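Putative pectin lyase (PDB 7CHU) probably serves as the trimeric tailspike of a thermophilic deep-sea bacteriophage, recognising and perhaps degrading host surface polysaccharide during cell invasion. Local coordinates at residues M307-D312 against D327-K332; G408-L413 against Q437-T442; P23-T28 against V41-N46. All coordinates share one frame; numbering follows the deposited sequence.

Interaction 1 (M307-D312 against D327-K332)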
ATOM      1  N   MET A 307      12.965   3.677 -14.683  1.00 13.40           N
ATOM      2  CA  MET A 307      13.163   2.315 -14.191  1.00 15.55           C
ATOM      3  C   MET A 307      13.571   1.440 -15.365  1.00 17.36           C
ATOM      4  O   MET A 307      12.806   1.313 -16.327  1.00 15.67           O
ATOM      5  CB  MET A 307      11.886   1.767 -13.540  1.00 13.91           C
ATOM      6  CG  MET A 307      12.010   0.277 -13.169  1.00 15.53           C
ATOM      7  SD  MET A 307      10.536  -0.413 -12.393  0.74 19.22           S
ATOM      8  CE  MET A 307      10.471   0.561 -10.891  1.00 19.24           C
ATOM      9  N   TYR A 308      14.762   0.829 -15.299  1.00 15.60           N
ATOM     10  CA  TYR A 308      15.142  -0.212 -16.259  1.00 13.48           C
ATOM     11  C   TYR A 308      14.853  -1.563 -15.628  1.00 12.86           C
ATOM     12  O   TYR A 308      15.475  -1.920 -14.627  1.00 13.87           O
ATOM     13  CB  TYR A 308      16.616  -0.129 -16.667  1.00 13.36           C
ATOM     14  CG  TYR A 308      17.020  -1.282 -17.550  1.00 17.56           C
ATOM     15  CD1 TYR A 308      16.489  -1.411 -18.838  1.00 17.70           C
ATOM     16  CD2 TYR A 308      17.913  -2.254 -17.102  1.00 16.24           C
ATOM     17  CE1 TYR A 308      16.834  -2.473 -19.660  1.00 20.88           C
ATOM     18  CE2 TYR A 308      18.270  -3.320 -17.916  1.00 18.04           C
ATOM     19  CZ  TYR A 308      17.728  -3.428 -19.196  1.00 22.65           C
ATOM     20  OH  TYR A 308      18.084  -4.486 -20.005  1.00 19.39           O
ATOM     21  N   LEU A 309      13.891  -2.298 -16.175  1.00 14.37           N
ATOM     22  CA  LEU A 309      13.378  -3.513 -15.536  1.00 12.74           C
ATOM     23  C   LEU A 309      13.792  -4.764 -16.317  1.00 16.37           C
ATOM     24  O   LEU A 309      12.980  -5.387 -16.996  1.00 15.54           O
ATOM     25  CB  LEU A 309      11.869  -3.401 -15.412  1.00 16.75           C
ATOM     26  CG  LEU A 309      11.068  -4.489 -14.713  1.00 17.71           C
ATOM     27  CD1 LEU A 309      11.867  -4.982 -13.536  1.00 22.00           C
ATOM     28  CD2 LEU A 309       9.681  -3.939 -14.267  1.00 16.64           C
ATOM     29  N   ASP A 310      15.074  -5.152 -16.193  1.00 19.33           N
ATOM     30  CA  ASP A 310      15.526  -6.479 -16.632  1.00 19.42           C
ATOM     31  C   ASP A 310      15.265  -7.462 -15.492  1.00 15.77           C
ATOM     32  O   ASP A 310      16.158  -7.836 -14.719  1.00 18.94           O
ATOM     33  CB  ASP A 310      16.995  -6.452 -17.043  1.00 18.31           C
ATOM     34  CG  ASP A 310      17.526  -7.821 -17.501  1.00 19.21           C
ATOM     35  OD1 ASP A 310      16.742  -8.720 -17.916  1.00 18.46           O
ATOM     36  OD2 ASP A 310      18.763  -7.990 -17.440  1.00 21.19           O
ATOM     37  N   GLY A 311      14.004  -7.888 -15.399  1.00 15.81           N
ATOM     38  CA  GLY A 311      13.546  -8.757 -14.325  1.00 14.73           C
ATOM     39  C   GLY A 311      12.158  -9.284 -14.618  1.00 14.89           C
ATOM     40  O   GLY A 311      11.486  -8.839 -15.554  1.00 14.85           O
ATOM     41  N   ASP A 312      11.727 -10.240 -13.794  1.00 13.50           N
ATOM     42  CA  ASP A 312      10.435 -10.888 -13.954  1.00 15.39           C
ATOM     43  C   ASP A 312       9.565 -10.680 -12.723  1.00 17.68           C
ATOM     44  O   ASP A 312      10.072 -10.486 -11.612  1.00 13.80           O
ATOM     45  CB  ASP A 312      10.595 -12.386 -14.214  1.00 12.09           C
ATOM     46  CG  ASP A 312      11.440 -12.681 -15.446  1.00 19.08           C
ATOM     47  OD1 ASP A 312      11.326 -11.970 -16.477  1.00 16.26           O
ATOM     48  OD2 ASP A 312      12.222 -13.653 -15.382  1.00 20.15           O
ATOM     49  N   ASP A 327      12.106   6.102 -21.910  1.00 17.10           N
ATOM     50  CA  ASP A 327      10.902   5.423 -21.438  1.00 18.44           C
ATOM     51  C   ASP A 327      10.860   5.550 -19.923  1.00 14.79           C
ATOM     52  O   ASP A 327      11.899   5.502 -19.266  1.00 17.53           O
ATOM     53  CB  ASP A 327      10.895   3.945 -21.831  1.00 18.08           C
ATOM     54  CG  ASP A 327      11.210   3.728 -23.296  1.00 20.08           C
ATOM     55  OD1 ASP A 327      10.539   4.344 -24.151  1.00 17.04           O
ATOM     56  OD2 ASP A 327      12.128   2.934 -23.591  1.00 19.88           O
ATOM     57  N   PHE A 328       9.675   5.738 -19.359  1.00 12.67           N
ATOM     58  CA  PHE A 328       9.568   5.736 -17.918  1.00 15.57           C
ATOM     59  C   PHE A 328       9.915   4.354 -17.332  1.00 15.72           C
ATOM     60  O   PHE A 328      10.635   4.258 -16.337  1.00 17.35           O
ATOM     61  CB  PHE A 328       8.118   6.048 -17.486  1.00 14.14           C
ATOM     62  CG  PHE A 328       7.793   7.519 -17.376  1.00 16.05           C
ATOM     63  CD1 PHE A 328       8.551   8.362 -16.579  1.00 12.03           C
ATOM     64  CD2 PHE A 328       6.702   8.054 -18.055  1.00 16.25           C
ATOM     65  CE1 PHE A 328       8.244   9.708 -16.476  1.00 13.53           C
ATOM     66  CE2 PHE A 328       6.390   9.399 -17.956  1.00 14.79           C
ATOM     67  CZ  PHE A 328       7.164  10.227 -17.165  1.00 16.90           C
ATOM     68  N   ILE A 329       9.396   3.288 -17.954  1.00 12.85           N
ATOM     69  CA  ILE A 329       9.706   1.919 -17.555  1.00 13.66           C
ATOM     70  C   ILE A 329      10.116   1.164 -18.808  1.00 13.99           C
ATOM     71  O   ILE A 329       9.286   0.936 -19.695  1.00 15.56           O
ATOM     72  CB  ILE A 329       8.529   1.198 -16.878  1.00 11.79           C
ATOM     73  CG1 ILE A 329       7.953   2.018 -15.712  1.00 14.89           C
ATOM     74  CG2 ILE A 329       8.979  -0.193 -16.363  1.00 14.33           C
ATOM     75  CD1 ILE A 329       6.723   1.399 -15.095  1.00 11.64           C
ATOM     76  N   LYS A 330      11.376   0.736 -18.871  1.00 13.80           N
ATOM     77  CA  LYS A 330      11.889  -0.045 -19.996  1.00 11.37           C
ATOM     78  C   LYS A 330      11.979  -1.498 -19.547  1.00 14.49           C
ATOM     79  O   LYS A 330      12.796  -1.837 -18.685  1.00 16.24           O
ATOM     80  CB  LYS A 330      13.244   0.496 -20.433  1.00 12.92           C
ATOM     81  CG  LYS A 330      13.754  -0.001 -21.746  1.00 17.66           C
ATOM     82  CD  LYS A 330      15.186   0.494 -21.965  1.00 21.02           C
ATOM     83  CE  LYS A 330      15.419   1.041 -23.362  1.00 30.00           C
ATOM     84  NZ  LYS A 330      14.857   2.432 -23.551  1.00 33.42           N
ATOM     85  N   VAL A 331      11.105  -2.346 -20.088  1.00 14.15           N
ATOM     86  CA  VAL A 331      10.928  -3.710 -19.593  1.00 15.00           C
ATOM     87  C   VAL A 331      11.685  -4.680 -20.489  1.00 15.16           C
ATOM     88  O   VAL A 331      11.565  -4.628 -21.722  1.00 14.18           O
ATOM     89  CB  VAL A 331       9.439  -4.098 -19.538  1.00 16.66           C
ATOM     90  CG1 VAL A 331       9.273  -5.554 -19.069  1.00 11.19           C
ATOM     91  CG2 VAL A 331       8.642  -3.123 -18.646  1.00 13.27           C
ATOM     92  N   LYS A 332      12.427  -5.597 -19.862  1.00 13.43           N
ATOM     93  CA  LYS A 332      12.980  -6.771 -20.506  1.00 15.33           C
ATOM     94  C   LYS A 332      12.691  -7.899 -19.525  1.00 16.31           C
ATOM     95  O   LYS A 332      13.506  -8.216 -18.651  1.00 17.04           O
ATOM     96  CB  LYS A 332      14.480  -6.617 -20.792  1.00 20.69           C
ATOM     97  CG  LYS A 332      15.163  -7.854 -21.441  1.00 22.82           C
ATOM     98  CD  LYS A 332      16.691  -7.652 -21.407  1.00 24.13           C
ATOM     99  CE  LYS A 332      17.455  -8.821 -22.000  1.00 29.97           C
ATOM    100  NZ  LYS A 332      17.368 -10.044 -21.164  1.00 30.91           N
TER
HETATM  101  O   HOH W   1      19.269 -10.190 -19.073  1.00 23.38           O
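Tyr308, Asp310 and Lys332 each carry CG anti to the backbone N (chi1 175° for Tyr308, 178° for Lys332), and Lys332 runs beside both other side chains, pointing the same way. Its CD lies 3.7 Å from Tyr308 OH, and its chain turns at chi4 to set NZ 3.6 Å from Asp310 OD1, a long salt bridge. Water 1 closes the same pair, donating a hydrogen bond to Asp310 OD2 and accepting one from Lys332 NZ. Farther back, the Lys330 chain passes obliquely by the Tyr308 ring, its CD 3.9 Å from Tyr308 CD1, while its NZ reaches past to Asp327 OD2 in a salt bridge within 327-332.

Beneath these groups the backbones pair in parallel register, Met307 with Ile329 through Leu309 with Val331. Lys330 is gripped twice: its N donates to Met307 O and its O accepts from Leu309 N (2.8 Å). Lys332 N continues the ladder to Leu309 O, from 44° above the carbonyl plane. On the opposite face Ile329 CG2 meets Met307 SD and Leu309 CD2, both at 4.3 Å.

Such stacking of successive parallel strands belongs to the right-handed beta-helix of the pectate lyase-like family. Asp310 OD1 also pairs with Arg278, so Lys332 NZ, Arg278 and water 1 share this buried carboxylate, and holding both oxygens probably fixes its rotation.

Interaction 2 (G408-L413 against Q437-T442); sequences GGRLAL and QIADNT
Leu411 and Ile438 form an antiparallel, hydrogen-bonded beta pair where strand 410-415 meets strand 433-438, in the part of the chain that follows the parallel coils. Two backbone bonds define it: Leu411 N donates to Ile438 O at 3.0 Å, and Ile438 N returns to Leu411 O at 2.7 Å. Next to it, Ala412 and Gln437 make a non-hydrogen-bonded pair with CA atoms only 4.1 Å apart, and their CB atoms are equally close.

The two faces differ in character. On that of Leu411 and Ile438, the CD1 methyl of Ile438 lies 4.3 Å from CD2 of Leu411 and as far from CD2 of Leu413, an all-aliphatic cluster. On the face of Ala412, Arg410 and Gln437 lie alongside each other and point the same way, the guanidinium and amide planes 21° apart. Arg410 CD runs beside CB and CG of Gln437, 4.0 Å from each, and the amide end of Gln437 lies over one face of the guanidinium. Arg410 CG, anti to its carbonyl carbon (chi1 -48°), rests 3.9 Å from Ala439 CB. The guanidinium itself binds Gln407 O and Asp444. Beyond the paired residues, water 2 links the two loops that adjoin the strands, accepting from Asp440 N and donating weakly to Gly409 O.

Strands 402-407 and 446-451 flank the pair within the chain. Across the trimer, Leu411 packs on Tyr403 of the second subunit, Asp440 makes a salt bridge with Arg401 of that subunit, and Leu413 touches Leu411 of the third, so the aliphatic face is turned to the subunit interface.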
ATOM      1  N   GLY A 408     -13.338   6.855 -32.766  1.00 20.31           N
ATOM      2  CA  GLY A 408     -14.023   8.101 -33.041  1.00 24.62           C
ATOM      3  C   GLY A 408     -15.348   8.250 -32.328  1.00 20.91           C
ATOM      4  O   GLY A 408     -16.327   8.691 -32.934  1.00 23.50           O
ATOM      5  N   GLY A 409     -15.411   7.869 -31.058  1.00 22.31           N
ATOM      6  CA  GLY A 409     -16.645   7.960 -30.296  1.00 20.85           C
ATOM      7  C   GLY A 409     -17.496   6.712 -30.311  1.00 21.23           C
ATOM      8  O   GLY A 409     -18.532   6.679 -29.644  1.00 22.21           O
ATOM      9  N   ARG A 410     -17.095   5.689 -31.048  1.00 18.55           N
ATOM     10  CA  ARG A 410     -17.807   4.429 -31.092  1.00 15.05           C
ATOM     11  C   ARG A 410     -17.151   3.410 -30.162  1.00 16.88           C
ATOM     12  O   ARG A 410     -15.945   3.468 -29.894  1.00 18.90           O
ATOM     13  CB  ARG A 410     -17.838   3.901 -32.526  1.00 18.34           C
ATOM     14  CG  ARG A 410     -18.276   4.942 -33.604  1.00 18.03           C
ATOM     15  CD  ARG A 410     -17.958   4.408 -35.007  1.00 21.09           C
ATOM     16  NE  ARG A 410     -18.307   5.349 -36.070  1.00 18.08           N
ATOM     17  CZ  ARG A 410     -17.538   6.362 -36.476  1.00 22.97           C
ATOM     18  NH1 ARG A 410     -16.354   6.593 -35.908  1.00 19.80           N
ATOM     19  NH2 ARG A 410     -17.963   7.163 -37.458  1.00 24.08           N
ATOM     20  N   LEU A 411     -17.949   2.459 -29.686  1.00 16.17           N
ATOM     21  CA  LEU A 411     -17.397   1.298 -28.985  1.00 18.44           C
ATOM     22  C   LEU A 411     -16.951   0.288 -30.034  1.00 19.33           C
ATOM     23  O   LEU A 411     -17.749  -0.121 -30.888  1.00 19.59           O
ATOM     24  CB  LEU A 411     -18.420   0.680 -28.034  1.00 13.51           C
ATOM     25  CG  LEU A 411     -18.140  -0.712 -27.452  1.00 15.45           C
ATOM     26  CD1 LEU A 411     -16.806  -0.744 -26.709  1.00 17.82           C
ATOM     27  CD2 LEU A 411     -19.277  -1.155 -26.545  1.00 16.14           C
ATOM     28  N   ALA A 412     -15.675  -0.074 -30.023  1.00 16.03           N
ATOM     29  CA  ALA A 412     -15.135  -0.879 -31.111  1.00 15.66           C
ATOM     30  C   ALA A 412     -14.378  -2.100 -30.602  1.00 18.38           C
ATOM     31  O   ALA A 412     -13.663  -2.036 -29.591  1.00 20.09           O
ATOM     32  CB  ALA A 412     -14.232  -0.035 -32.002  1.00 16.79           C
ATOM     33  N   LEU A 413     -14.536  -3.203 -31.331  1.00 13.54           N
ATOM     34  CA  LEU A 413     -13.930  -4.501 -31.044  1.00 15.14           C
ATOM     35  C   LEU A 413     -13.146  -4.856 -32.299  1.00 17.25           C
ATOM     36  O   LEU A 413     -13.740  -5.287 -33.292  1.00 16.98           O
ATOM     37  CB  LEU A 413     -14.988  -5.555 -30.722  1.00 17.80           C
ATOM     38  CG  LEU A 413     -15.934  -5.327 -29.520  1.00 21.76           C
ATOM     39  CD1 LEU A 413     -15.145  -4.841 -28.317  1.00 27.42           C
ATOM     40  CD2 LEU A 413     -17.073  -4.392 -29.835  1.00 23.07           C
ATOM     41  N   GLN A 437     -17.732  -1.830 -34.939  1.00 14.52           N
ATOM     42  CA  GLN A 437     -17.791  -0.557 -34.240  1.00 16.34           C
ATOM     43  C   GLN A 437     -19.253  -0.177 -34.051  1.00 18.15           C
ATOM     44  O   GLN A 437     -20.054  -0.268 -34.991  1.00 15.70           O
ATOM     45  CB  GLN A 437     -17.010   0.532 -34.980  1.00 18.23           C
ATOM     46  CG  GLN A 437     -17.385   0.745 -36.453  1.00 15.54           C
ATOM     47  CD  GLN A 437     -16.355   1.614 -37.177  1.00 21.57           C
ATOM     48  OE1 GLN A 437     -15.144   1.526 -36.929  1.00 21.89           O
ATOM     49  NE2 GLN A 437     -16.833   2.457 -38.080  1.00 22.72           N
ATOM     50  N   ILE A 438     -19.592   0.222 -32.824  1.00 17.00           N
ATOM     51  CA  ILE A 438     -20.969   0.458 -32.394  1.00 16.37           C
ATOM     52  C   ILE A 438     -21.129   1.952 -32.125  1.00 19.37           C
ATOM     53  O   ILE A 438     -20.524   2.487 -31.194  1.00 14.46           O
ATOM     54  CB  ILE A 438     -21.307  -0.382 -31.156  1.00 18.31           C
ATOM     55  CG1 ILE A 438     -21.070  -1.873 -31.453  1.00 15.42           C
ATOM     56  CG2 ILE A 438     -22.713  -0.114 -30.662  1.00 16.15           C
ATOM     57  CD1 ILE A 438     -21.065  -2.713 -30.172  1.00 15.84           C
ATOM     58  N   ALA A 439     -21.931   2.632 -32.947  1.00 15.71           N
ATOM     59  CA  ALA A 439     -22.056   4.079 -32.901  1.00 17.97           C
ATOM     60  C   ALA A 439     -23.300   4.484 -32.126  1.00 16.23           C
ATOM     61  O   ALA A 439     -24.127   3.652 -31.750  1.00 19.10           O
ATOM     62  CB  ALA A 439     -22.102   4.656 -34.319  1.00 19.00           C
ATOM     63  N   ASP A 440     -23.404   5.776 -31.836  1.00 17.24           N
ATOM     64  CA  ASP A 440     -24.648   6.346 -31.322  1.00 20.61           C
ATOM     65  C   ASP A 440     -25.189   7.399 -32.290  1.00 20.83           C
ATOM     66  O   ASP A 440     -25.623   8.488 -31.896  1.00 19.59           O
ATOM     67  CB  ASP A 440     -24.504   6.884 -29.890  1.00 17.97           C
ATOM     68  CG  ASP A 440     -23.292   7.779 -29.674  1.00 25.33           C
ATOM     69  OD1 ASP A 440     -22.872   8.465 -30.630  1.00 24.93           O
ATOM     70  OD2 ASP A 440     -22.767   7.797 -28.522  1.00 24.69           O
ATOM     71  N   ASN A 441     -25.169   7.069 -33.576  1.00 19.61           N
ATOM     72  CA  ASN A 441     -25.850   7.857 -34.592  1.00 20.29           C
ATOM     73  C   ASN A 441     -26.536   6.902 -35.566  1.00 20.17           C
ATOM     74  O   ASN A 441     -26.104   5.756 -35.752  1.00 17.72           O
ATOM     75  CB  ASN A 441     -24.886   8.830 -35.302  1.00 24.97           C
ATOM     76  CG  ASN A 441     -23.871   8.132 -36.201  1.00 24.52           C
ATOM     77  OD1 ASN A 441     -24.202   7.658 -37.288  1.00 24.27           O
ATOM     78  ND2 ASN A 441     -22.622   8.116 -35.775  1.00 24.10           N
ATOM     79  N   THR A 442     -27.645   7.373 -36.153  1.00 16.72           N
ATOM     80  CA  THR A 442     -28.536   6.519 -36.935  1.00 16.90           C
ATOM     81  C   THR A 442     -27.971   6.141 -38.296  1.00 22.65           C
ATOM     82  O   THR A 442     -28.483   5.202 -38.918  1.00 22.33           O
ATOM     83  CB  THR A 442     -29.876   7.225 -37.174  1.00 20.72           C
ATOM     84  OG1 THR A 442     -29.609   8.481 -37.791  1.00 16.68           O
ATOM     85  CG2 THR A 442     -30.622   7.454 -35.864  1.00 17.76           C
TER
HETATM   86  O   HOH W   2     -20.362   6.769 -31.926  1.00 27.59           O

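Interaction 3 (P23-T28 against V41-N46); sequences PQHGDT and VYRYEN
Pro23 meets Tyr44 face on: its CG stands 3.5 Å from the ring centroid and 11° off the ring normal, a CH-pi contact over the middle of the ring. Tyr44 CG is anti to the backbone N (chi1 -163°), which starts the side chain toward Pro23. Gln24 follows, its carbonyl O near the plane of the same ring and 3.4 Å from Tyr44 CD2, so the tyrosine is met on a face and at an edge by consecutive residues. Gln24 N donates to Asp27 OD2 from well above the carboxylate plane, bracing the type II turn that runs from Gln24 to Asp27.

His25, the second residue of the turn, swings its imidazole towards the second strand. Asn46 N lies at the ring edge, 3.7 Å from His25 CD2, and the ring stands at 82° to the guanidinium plane of Arg43. Gly26 has a positive phi, suited to the third position of this turn; its N donates to Tyr44 O at 3.2 Å, and its CA sits over one face of the Arg43 guanidinium. Asp27 O accepts from Tyr44 N at 2.9 Å, which leaves both backbone polar atoms of Tyr44 bonded to the first segment. Asp27 also makes a salt bridge with Arg5.

Thr28 pairs with Arg43 without direct backbone bonds. Its OG1 donates to Gly26 O and receives a bond from water 3, which accepts from Arg43 NH1; its CG2 touches Val41 CG1 at 3.6 Å. Arg43 NH2 reaches Lys3 O, while Trp6 of the third subunit packs on Arg43.

Together these contacts mark the open end of an antiparallel beta hairpin, strands 27-30 and 40-45, in the small four-stranded sheet of the N-terminal part.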
ATOM      1  N   PRO A  23      30.987  31.140  60.377  1.00 68.39           N
ATOM      2  CA  PRO A  23      30.058  30.551  59.406  1.00 67.40           C
ATOM      3  C   PRO A  23      28.712  31.259  59.423  1.00 69.44           C
ATOM      4  O   PRO A  23      28.166  31.582  60.482  1.00 71.15           O
ATOM      5  CB  PRO A  23      29.937  29.099  59.874  1.00 65.49           C
ATOM      6  CG  PRO A  23      30.115  29.178  61.327  1.00 69.33           C
ATOM      7  CD  PRO A  23      31.129  30.277  61.568  1.00 69.73           C
ATOM      8  N   GLN A  24      28.190  31.514  58.228  1.00 69.08           N
ATOM      9  CA  GLN A  24      26.893  32.148  58.043  1.00 65.47           C
ATOM     10  C   GLN A  24      25.818  31.087  57.826  1.00 65.61           C
ATOM     11  O   GLN A  24      26.104  29.898  57.634  1.00 65.10           O
ATOM     12  CB  GLN A  24      26.943  33.115  56.856  1.00 65.75           C
ATOM     13  CG  GLN A  24      28.032  34.206  56.905  1.00 64.41           C
ATOM     14  CD  GLN A  24      28.243  34.833  58.282  1.00 70.96           C
ATOM     15  OE1 GLN A  24      28.681  34.181  59.230  1.00 72.84           O
ATOM     16  NE2 GLN A  24      27.924  36.116  58.391  1.00 68.36           N
ATOM     17  N   HIS A  25      24.563  31.528  57.867  1.00 61.59           N
ATOM     18  CA  HIS A  25      23.459  30.617  57.600  1.00 62.19           C
ATOM     19  C   HIS A  25      23.478  30.198  56.136  1.00 55.14           C
ATOM     20  O   HIS A  25      23.532  31.044  55.236  1.00 58.35           O
ATOM     21  CB  HIS A  25      22.118  31.264  57.945  1.00 59.29           C
ATOM     22  CG  HIS A  25      20.947  30.337  57.791  1.00 63.76           C
ATOM     23  ND1 HIS A  25      20.121  30.356  56.687  1.00 56.23           N
ATOM     24  CD2 HIS A  25      20.470  29.359  58.599  1.00 65.12           C
ATOM     25  CE1 HIS A  25      19.185  29.433  56.823  1.00 60.26           C
ATOM     26  NE2 HIS A  25      19.375  28.813  57.973  1.00 57.63           N
ATOM     27  N   GLY A  26      23.426  28.890  55.899  1.00 54.76           N
ATOM     28  CA  GLY A  26      23.433  28.352  54.560  1.00 56.13           C
ATOM     29  C   GLY A  26      24.790  27.928  54.057  1.00 52.24           C
ATOM     30  O   GLY A  26      24.866  27.298  52.992  1.00 46.70           O
ATOM     31  N   ASP A  27      25.860  28.255  54.782  1.00 50.58           N
ATOM     32  CA  ASP A  27      27.190  27.815  54.390  1.00 49.87           C
ATOM     33  C   ASP A  27      27.246  26.294  54.350  1.00 47.42           C
ATOM     34  O   ASP A  27      26.760  25.614  55.260  1.00 46.95           O
ATOM     35  CB  ASP A  27      28.246  28.372  55.349  1.00 52.78           C
ATOM     36  CG  ASP A  27      28.573  29.824  55.063  1.00 58.56           C
ATOM     37  OD1 ASP A  27      27.859  30.419  54.222  1.00 56.87           O
ATOM     38  OD2 ASP A  27      29.529  30.365  55.674  1.00 56.88           O
ATOM     39  N   THR A  28      27.837  25.764  53.282  1.00 44.11           N
ATOM     40  CA  THR A  28      27.852  24.335  53.017  1.00 40.58           C
ATOM     41  C   THR A  28      29.267  23.933  52.629  1.00 39.75           C
ATOM     42  O   THR A  28      29.888  24.582  51.777  1.00 40.36           O
ATOM     43  CB  THR A  28      26.841  23.989  51.916  1.00 41.15           C
ATOM     44  OG1 THR A  28      25.575  24.564  52.253  1.00 42.31           O
ATOM     45  CG2 THR A  28      26.673  22.494  51.776  1.00 37.23           C
ATOM     46  N   VAL A  41      28.694  16.055  53.946  1.00 33.27           N
ATOM     47  CA  VAL A  41      28.415  17.444  53.607  1.00 35.00           C
ATOM     48  C   VAL A  41      27.681  18.058  54.794  1.00 42.20           C
ATOM     49  O   VAL A  41      26.678  17.505  55.265  1.00 42.46           O
ATOM     50  CB  VAL A  41      27.592  17.559  52.312  1.00 37.90           C
ATOM     51  CG1 VAL A  41      27.066  18.963  52.113  1.00 34.21           C
ATOM     52  CG2 VAL A  41      28.434  17.145  51.109  1.00 33.94           C
ATOM     53  N   TYR A  42      28.188  19.183  55.291  1.00 42.09           N
ATOM     54  CA  TYR A  42      27.642  19.817  56.479  1.00 47.27           C
ATOM     55  C   TYR A  42      27.100  21.185  56.106  1.00 46.76           C
ATOM     56  O   TYR A  42      27.682  21.896  55.277  1.00 41.99           O
ATOM     57  CB  TYR A  42      28.698  19.923  57.600  1.00 46.65           C
ATOM     58  CG  TYR A  42      29.215  18.568  58.067  1.00 50.50           C
ATOM     59  CD1 TYR A  42      28.622  17.892  59.134  1.00 49.71           C
ATOM     60  CD2 TYR A  42      30.286  17.960  57.427  1.00 48.41           C
ATOM     61  CE1 TYR A  42      29.098  16.649  59.547  1.00 48.34           C
ATOM     62  CE2 TYR A  42      30.763  16.728  57.831  1.00 47.06           C
ATOM     63  CZ  TYR A  42      30.169  16.074  58.885  1.00 50.13           C
ATOM     64  OH  TYR A  42      30.667  14.843  59.258  1.00 46.67           O
ATOM     65  N   ARG A  43      25.964  21.536  56.697  1.00 46.21           N
ATOM     66  CA  ARG A  43      25.324  22.818  56.453  1.00 45.98           C
ATOM     67  C   ARG A  43      25.165  23.545  57.776  1.00 52.00           C
ATOM     68  O   ARG A  43      24.674  22.965  58.749  1.00 49.04           O
ATOM     69  CB  ARG A  43      23.968  22.634  55.788  1.00 46.12           C
ATOM     70  CG  ARG A  43      23.158  23.907  55.668  1.00 47.42           C
ATOM     71  CD  ARG A  43      21.762  23.576  55.162  1.00 53.00           C
ATOM     72  NE  ARG A  43      20.895  24.745  55.131  1.00 48.95           N
ATOM     73  CZ  ARG A  43      20.854  25.606  54.123  1.00 48.61           C
ATOM     74  NH1 ARG A  43      21.637  25.422  53.069  1.00 52.32           N
ATOM     75  NH2 ARG A  43      20.035  26.648  54.172  1.00 51.43           N
ATOM     76  N   TYR A  44      25.588  24.804  57.814  1.00 51.81           N
ATOM     77  CA  TYR A  44      25.499  25.586  59.043  1.00 60.15           C
ATOM     78  C   TYR A  44      24.076  26.111  59.156  1.00 60.83           C
ATOM     79  O   TYR A  44      23.709  27.099  58.513  1.00 57.77           O
ATOM     80  CB  TYR A  44      26.523  26.718  59.062  1.00 60.93           C
ATOM     81  CG  TYR A  44      26.743  27.289  60.452  1.00 65.32           C
ATOM     82  CD1 TYR A  44      27.427  26.563  61.427  1.00 64.33           C
ATOM     83  CD2 TYR A  44      26.247  28.544  60.796  1.00 65.92           C
ATOM     84  CE1 TYR A  44      27.616  27.075  62.702  1.00 65.94           C
ATOM     85  CE2 TYR A  44      26.436  29.066  62.067  1.00 67.36           C
ATOM     86  CZ  TYR A  44      27.120  28.326  63.014  1.00 66.98           C
ATOM     87  OH  TYR A  44      27.307  28.842  64.275  1.00 72.97           O
ATOM     88  N   GLU A  45      23.269  25.434  59.969  1.00 61.94           N
ATOM     89  CA  GLU A  45      21.883  25.803  60.207  1.00 67.57           C
ATOM     90  C   GLU A  45      21.745  26.335  61.625  1.00 72.60           C
ATOM     91  O   GLU A  45      22.308  25.767  62.568  1.00 69.36           O
ATOM     92  CB  GLU A  45      20.950  24.608  59.998  1.00 63.05           C
ATOM     93  CG  GLU A  45      20.077  24.715  58.754  1.00 64.66           C
ATOM     94  CD  GLU A  45      19.449  23.383  58.362  1.00 67.52           C
ATOM     95  OE1 GLU A  45      19.701  22.371  59.063  1.00 61.90           O
ATOM     96  OE2 GLU A  45      18.708  23.350  57.350  1.00 66.15           O
ATOM     97  N   ASN A  46      20.994  27.432  61.763  1.00 74.60           N
ATOM     98  CA  ASN A  46      20.793  28.104  63.045  1.00 77.15           C
ATOM     99  C   ASN A  46      22.128  28.444  63.702  1.00 75.18           C
ATOM    100  O   ASN A  46      22.650  29.549  63.514  1.00 74.86           O
ATOM    101  CB  ASN A  46      19.931  27.248  63.976  1.00 74.91           C
ATOM    102  CG  ASN A  46      18.611  26.846  63.336  1.00 75.86           C
ATOM    103  OD1 ASN A  46      18.384  25.675  63.042  1.00 76.15           O
ATOM    104  ND2 ASN A  46      17.739  27.828  63.104  1.00 70.77           N
TER
HETATM  105  O   HOH W   3      23.330  23.215  51.814  1.00 42.80           O

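How the interactions relate
The three contacts follow one another along an elongated chain and nowhere touch. Interaction 3 comes first, in the small N-terminal sheet; interaction 1 lies near the middle, 12 Å from the chain centre; interaction 2 comes last. Centres of interactions 1 and 2 are 36 Å apart, those of 1 and 3 are 81 Å apart, and interactions 2 and 3, on opposite sides of the chain centre, are 103 Å apart. The pairing also differs: parallel in 307-312 with 327-332, antiparallel in the other two. Interactions 2 and 3 both meet neighbouring subunits, whereas no other chain touches interaction 1, consistent with trimer contacts towards both ends of the spike.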